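Local coordinates for protein MdcE (Pseudomonas aeruginosa, PDB 5VIP) that probably serves as the gamma subunit of a biotin-independent malonate decarboxylase, a complex that decarboxylates malonate carried on an acyl carrier protein, at residues G55-L61 / R103-A109; V91-L95 / A137-A141. All blocks are in the same frame, centred on the assembly; numbering follows the deposited sequence.

In the fold
Both contacts lie where the central sheet meets the helices packed on one of its faces, their centres about 11 Å apart. Contact 1 pairs strands 56-63 and 106-113, neighbours inside the mixed six-stranded sheet; contact 2 packs helix 81-97 against helix 127-143 on one face of that sheet. Along the chain the elements alternate: strand 56-63, helix 81-97, strand 106-113, helix 127-143, so helix 81-97 is the crossover that connects the two strands of contact 1. Leu-107 CD1, 3.6 Å from Ala-141 CB, and a salt bridge from Arg-59 NH1 to Glu-93 OE1 tie the helix pair to the sheet, as expected for consecutive beta-alpha units of one domain.

Contact 1: residues G55-L61 / R103-A109; sequences GYPVRFL and RKRALLA
Pro-57 O accepts from Ala-106 N at 2.9 Å, the first of four backbone hydrogen bonds that zip these parallel strands together. Arg-59 supplies the next two, donating its N to Ala-106 O and accepting at its O from Leu-108 N in an almost straight bond (179° at the hydrogen); Leu-61 N then binds Leu-108 O. Ahead of this pairing, side chains take over. With CG anti to its backbone nitrogen (chi1 -163°), Tyr-56 sends its hydroxyl to donate to Lys-104 O at 2.7 Å. Arg-103 NH1 reaches Gly-55 O at 2.9 Å in a bent bond (140°), while Tyr-56 CD2 sits over the centre of one face of that guanidinium. Arg-59 and Arg-105 bring NH2 and NH1 to 3.3 Å, planes perpendicular. Their like charges are probably offset by acids: Asp-50 OD1 takes Arg-59 NE and Arg-105 NH1 together, Glu-93 pairs with Arg-59 and Asp-98 with Arg-105. On the other side of the sheet, Leu-108 CD1 makes a CH-pi contact over one face of the Phe-60 ring, 3.9 Å from its centroid, and also touches Val-58. Joined through helix 81-97 as a beta-alpha-beta unit, the pair lies inside the mixed sheet, with strand 46-53 antiparallel beyond 56-63 and strand 148-152 parallel beyond 106-113; helices 81-97 and 127-143 pack over the face that bears Leu-61 and Leu-107.

Contact 2: residues V91-L95 / A137-A141; sequences VDEAL and AYARA
This is a helix-helix contact between near-parallel neighbours, Val-91 and Leu-95 of helix 81-97 fitting against the alanine-rich side of helix 127-143 on one face of the central sheet. The short segments' axes approach to 9.3 Å at 23°, a closeness that the small side chains of Ala-137 and Ala-141 permit. Val-91 splits its two methyls: CG1, anti to the backbone nitrogen (chi1 171°), rests between Ala-137 CB and Ala-141 CB, 3.8 Å from the former, whereas CG2 sits over one face of the Tyr-138 ring, 3.9 Å from the centroid. The ring's hydroxyl is hydrogen-bonded to His-164. One turn on, Leu-95 puts CD1 3.9 Å from Ala-141 CA and CD2 against Arg-140 NH1. A salt bridge lies at the partly exposed side, where an apolar side chain of another protein chain packs on Arg-140. Arg-140 grips Asp-92 end-on with NH1 and NH2, both directed to OD1, at 3.0 and 2.9 Å. NH1 meets that oxygen nearly along its C-O axis and NH2 from above the carboxylate plane, the two groups being turned 60° against each other. Asp-136 holds NE, which should help fix the guanidinium's rotation. Beneath, Val-91 and Ala-141 both touch Leu-107 of strand 106-113, the strand linking the two helices. Parallel helices side by side over parallel strands 56-63, 106-113 and 148-152 are what two successive right-handed beta-alpha-beta crossovers produce, consistent with the crotonase-like fold of such subunits.

Contact 1: residues G55-L61 / R103-A109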
loop_
_atom_site.group_PDB
_atom_site.type_symbol
_atom_site.label_atom_id
_atom_site.label_comp_id
_atom_site.label_asym_id
_atom_site.label_seq_id
_atom_site.Cartn_x
_atom_site.Cartn_y
_atom_site.Cartn_z
ATOM N N GLY A 55 5.827 -30.675 -1.777
ATOM C CA GLY A 55 6.740 -30.953 -0.684
ATOM C C GLY A 55 7.322 -29.703 -0.046
ATOM O O GLY A 55 8.162 -29.798 0.849
ATOM N N TYR A 56 6.884 -28.530 -0.506
ATOM C CA TYR A 56 7.372 -27.265 0.045
ATOM C C TYR A 56 6.364 -26.684 1.036
ATOM O O TYR A 56 5.169 -26.647 0.750
ATOM C CB TYR A 56 7.666 -26.253 -1.079
ATOM C CG TYR A 56 8.549 -25.113 -0.620
ATOM C CD1 TYR A 56 8.000 -23.951 -0.089
ATOM C CD2 TYR A 56 9.930 -25.218 -0.680
ATOM C CE1 TYR A 56 8.810 -22.923 0.352
ATOM C CE2 TYR A 56 10.743 -24.196 -0.249
ATOM C CZ TYR A 56 10.179 -23.051 0.268
ATOM O OH TYR A 56 10.996 -22.035 0.705
ATOM N N PRO A 57 6.846 -26.223 2.207
ATOM C CA PRO A 57 5.956 -25.658 3.233
ATOM C C PRO A 57 5.253 -24.379 2.754
ATOM O O PRO A 57 5.921 -23.500 2.224
ATOM C CB PRO A 57 6.907 -25.356 4.401
ATOM C CG PRO A 57 8.266 -25.223 3.767
ATOM C CD PRO A 57 8.261 -26.198 2.624
ATOM N N VAL A 58 3.932 -24.297 2.914
ATOM C CA VAL A 58 3.185 -23.097 2.531
ATOM C C VAL A 58 2.163 -22.692 3.592
ATOM O O VAL A 58 1.715 -23.516 4.391
ATOM C CB VAL A 58 2.440 -23.272 1.176
ATOM C CG1 VAL A 58 3.361 -23.840 0.114
ATOM C CG2 VAL A 58 1.216 -24.150 1.330
ATOM N N ARG A 59 1.798 -21.414 3.596
ATOM C CA ARG A 59 0.696 -20.938 4.418
ATOM C C ARG A 59 -0.292 -20.195 3.525
ATOM O O ARG A 59 0.083 -19.252 2.820
ATOM C CB ARG A 59 1.208 -20.042 5.558
ATOM C CG ARG A 59 0.123 -19.265 6.302
ATOM C CD ARG A 59 0.696 -18.594 7.562
ATOM N NE ARG A 59 0.923 -19.571 8.628
ATOM C CZ ARG A 59 1.055 -19.275 9.922
ATOM N NH1 ARG A 59 1.000 -18.010 10.337
ATOM N NH2 ARG A 59 1.238 -20.251 10.807
ATOM N N PHE A 60 -1.543 -20.651 3.528
ATOM C CA PHE A 60 -2.624 -20.003 2.785
ATOM C C PHE A 60 -3.244 -18.890 3.628
ATOM O O PHE A 60 -3.469 -19.060 4.825
ATOM C CB PHE A 60 -3.722 -21.009 2.395
ATOM C CG PHE A 60 -3.292 -22.049 1.382
ATOM C CD1 PHE A 60 -3.434 -21.816 0.020
ATOM C CD2 PHE A 60 -2.780 -23.272 1.796
ATOM C CE1 PHE A 60 -3.059 -22.776 -0.912
ATOM C CE2 PHE A 60 -2.399 -24.236 0.869
ATOM C CZ PHE A 60 -2.539 -23.986 -0.485
ATOM N N LEU A 61 -3.544 -17.758 3.002
ATOM C CA LEU A 61 -4.212 -16.668 3.702
ATOM C C LEU A 61 -5.311 -16.111 2.837
ATOM O O LEU A 61 -5.091 -15.808 1.676
ATOM C CB LEU A 61 -3.237 -15.537 4.066
ATOM C CG LEU A 61 -2.039 -15.885 4.938
ATOM C CD1 LEU A 61 -0.794 -15.977 4.074
ATOM C CD2 LEU A 61 -1.870 -14.831 6.013
ATOM N N ARG A 103 14.093 -23.578 5.041
ATOM C CA ARG A 103 13.058 -23.263 4.066
ATOM C C ARG A 103 12.034 -22.292 4.645
ATOM O O ARG A 103 11.282 -22.649 5.554
ATOM C CB ARG A 103 12.334 -24.531 3.616
ATOM C CG ARG A 103 13.132 -25.494 2.757
ATOM C CD ARG A 103 12.437 -26.851 2.778
ATOM N NE ARG A 103 12.531 -27.537 1.497
ATOM C CZ ARG A 103 11.689 -28.487 1.103
ATOM N NH1 ARG A 103 10.694 -28.859 1.901
ATOM N NH2 ARG A 103 11.843 -29.063 -0.083
ATOM N N LYS A 104 11.998 -21.070 4.123
ATOM C CA LYS A 104 10.952 -20.120 4.495
ATOM C C LYS A 104 9.651 -20.531 3.817
ATOM O O LYS A 104 9.626 -20.727 2.607
ATOM C CB LYS A 104 11.323 -18.695 4.078
ATOM C CG LYS A 104 12.753 -18.295 4.351
ATOM C CD LYS A 104 13.006 -18.111 5.823
ATOM C CE LYS A 104 14.242 -17.270 6.049
ATOM N NZ LYS A 104 14.318 -16.858 7.476
ATOM N N ARG A 105 8.572 -20.649 4.582
ATOM C CA ARG A 105 7.325 -21.130 4.015
ATOM C C ARG A 105 6.768 -20.130 3.006
ATOM O O ARG A 105 6.948 -18.911 3.143
ATOM C CB ARG A 105 6.300 -21.412 5.115
ATOM C CG ARG A 105 5.554 -20.191 5.620
ATOM C CD ARG A 105 4.794 -20.544 6.881
ATOM N NE ARG A 105 5.709 -20.895 7.964
ATOM C CZ ARG A 105 5.323 -21.325 9.157
ATOM N NH1 ARG A 105 4.032 -21.478 9.428
ATOM N NH2 ARG A 105 6.232 -21.610 10.077
ATOM N N ALA A 106 6.113 -20.650 1.975
ATOM C CA ALA A 106 5.502 -19.776 0.988
ATOM C C ALA A 106 4.255 -19.160 1.596
ATOM O O ALA A 106 3.575 -19.782 2.415
ATOM C CB ALA A 106 5.170 -20.534 -0.294
ATOM N N LEU A 107 3.976 -17.920 1.212
ATOM C CA LEU A 107 2.748 -17.260 1.612
ATOM C C LEU A 107 1.876 -17.170 0.382
ATOM O O LEU A 107 2.232 -16.507 -0.596
ATOM C CB LEU A 107 3.027 -15.871 2.202
ATOM C CG LEU A 107 4.008 -15.875 3.381
ATOM C CD1 LEU A 107 4.300 -14.473 3.872
ATOM C CD2 LEU A 107 3.508 -16.766 4.523
ATOM N N LEU A 108 0.746 -17.864 0.427
ATOM C CA LEU A 108 -0.170 -17.931 -0.700
ATOM C C LEU A 108 -1.413 -17.122 -0.381
ATOM O O LEU A 108 -2.285 -17.572 0.376
ATOM C CB LEU A 108 -0.536 -19.388 -1.013
ATOM C CG LEU A 108 0.691 -20.303 -1.148
ATOM C CD1 LEU A 108 0.294 -21.767 -1.396
ATOM C CD2 LEU A 108 1.596 -19.809 -2.265
ATOM N N ALA A 109 -1.483 -15.914 -0.932
ATOM C CA ALA A 109 -2.611 -15.047 -0.658
ATOM C C ALA A 109 -3.720 -15.330 -1.655
ATOM O O ALA A 109 -3.552 -15.148 -2.858
ATOM C CB ALA A 109 -2.202 -13.569 -0.707
#

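Contact 2: residues V91-L95 / A137-A141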
loop_
_atom_site.group_PDB
_atom_site.type_symbol
_atom_site.label_atom_id
_atom_site.label_comp_id
_atom_site.label_asym_id
_atom_site.label_seq_id
_atom_site.Cartn_x
_atom_site.Cartn_y
_atom_site.Cartn_z
ATOM N N VAL A 91 1.040 -13.104 9.218
ATOM C CA VAL A 91 2.248 -13.123 8.407
ATOM C C VAL A 91 3.494 -13.021 9.285
ATOM O O VAL A 91 4.461 -13.770 9.100
ATOM C CB VAL A 91 2.233 -11.996 7.358
ATOM C CG1 VAL A 91 3.588 -11.881 6.677
ATOM C CG2 VAL A 91 1.117 -12.273 6.318
ATOM N N ASP A 92 3.476 -12.118 10.260
ATOM C CA ASP A 92 4.635 -11.989 11.139
ATOM C C ASP A 92 4.879 -13.275 11.941
ATOM O O ASP A 92 6.021 -13.605 12.261
ATOM C CB ASP A 92 4.475 -10.802 12.090
ATOM C CG ASP A 92 5.804 -10.212 12.500
ATOM O OD1 ASP A 92 6.509 -9.674 11.621
ATOM O OD2 ASP A 92 6.157 -10.302 13.698
ATOM N N GLU A 93 3.803 -13.993 12.259
ATOM C CA GLU A 93 3.922 -15.272 12.961
ATOM C C GLU A 93 4.767 -16.252 12.146
ATOM O O GLU A 93 5.682 -16.873 12.671
ATOM C CB GLU A 93 2.541 -15.873 13.247
ATOM C CG GLU A 93 2.614 -17.273 13.856
ATOM C CD GLU A 93 1.248 -17.921 14.063
ATOM O OE1 GLU A 93 0.403 -17.880 13.141
ATOM O OE2 GLU A 93 1.024 -18.482 15.158
ATOM N N ALA A 94 4.463 -16.378 10.858
ATOM C CA ALA A 94 5.231 -17.247 9.976
ATOM C C ALA A 94 6.679 -16.773 9.822
ATOM O O ALA A 94 7.604 -17.584 9.821
ATOM C CB ALA A 94 4.556 -17.345 8.609
ATOM N N LEU A 95 6.871 -15.465 9.690
ATOM C CA LEU A 95 8.206 -14.898 9.498
ATOM C C LEU A 95 9.121 -15.227 10.681
ATOM O O LEU A 95 10.277 -15.632 10.501
ATOM C CB LEU A 95 8.106 -13.379 9.293
ATOM C CG LEU A 95 9.371 -12.533 9.121
ATOM C CD1 LEU A 95 10.118 -12.917 7.853
ATOM C CD2 LEU A 95 9.021 -11.052 9.096
ATOM N N ALA A 137 4.213 -6.301 6.929
ATOM C CA ALA A 137 4.499 -7.706 7.234
ATOM C C ALA A 137 4.754 -8.529 5.953
ATOM O O ALA A 137 5.735 -9.278 5.865
ATOM C CB ALA A 137 3.361 -8.312 8.039
ATOM N N TYR A 138 3.872 -8.386 4.965
ATOM C CA TYR A 138 4.036 -9.080 3.693
ATOM C C TYR A 138 5.356 -8.722 2.999
ATOM O O TYR A 138 6.102 -9.605 2.538
ATOM C CB TYR A 138 2.875 -8.757 2.758
ATOM C CG TYR A 138 1.666 -9.666 2.849
ATOM C CD1 TYR A 138 1.765 -11.022 2.539
ATOM C CD2 TYR A 138 0.408 -9.148 3.167
ATOM C CE1 TYR A 138 0.636 -11.849 2.560
ATOM C CE2 TYR A 138 -0.729 -9.967 3.191
ATOM C CZ TYR A 138 -0.601 -11.319 2.883
ATOM O OH TYR A 138 -1.714 -12.158 2.893
ATOM N N ALA A 139 5.656 -7.430 2.933
ATOM C CA ALA A 139 6.904 -6.986 2.298
ATOM C C ALA A 139 8.145 -7.511 3.035
ATOM O O ALA A 139 9.110 -7.951 2.411
ATOM C CB ALA A 139 6.945 -5.443 2.224
ATOM N N ARG A 140 8.132 -7.441 4.362
ATOM C CA ARG A 140 9.265 -7.921 5.146
ATOM C C ARG A 140 9.459 -9.414 4.932
ATOM O O ARG A 140 10.587 -9.889 4.788
ATOM C CB ARG A 140 9.073 -7.615 6.635
ATOM C CG ARG A 140 9.393 -6.172 7.012
ATOM C CD ARG A 140 9.381 -5.943 8.515
ATOM N NE ARG A 140 8.041 -6.054 9.083
ATOM C CZ ARG A 140 7.654 -7.038 9.887
ATOM N NH1 ARG A 140 8.516 -7.984 10.233
ATOM N NH2 ARG A 140 6.413 -7.066 10.358
ATOM N N ALA A 141 8.351 -10.147 4.886
ATOM C CA ALA A 141 8.407 -11.577 4.604
ATOM C C ALA A 141 9.026 -11.839 3.235
ATOM O O ALA A 141 9.880 -12.708 3.103
ATOM C CB ALA A 141 7.021 -12.198 4.690
#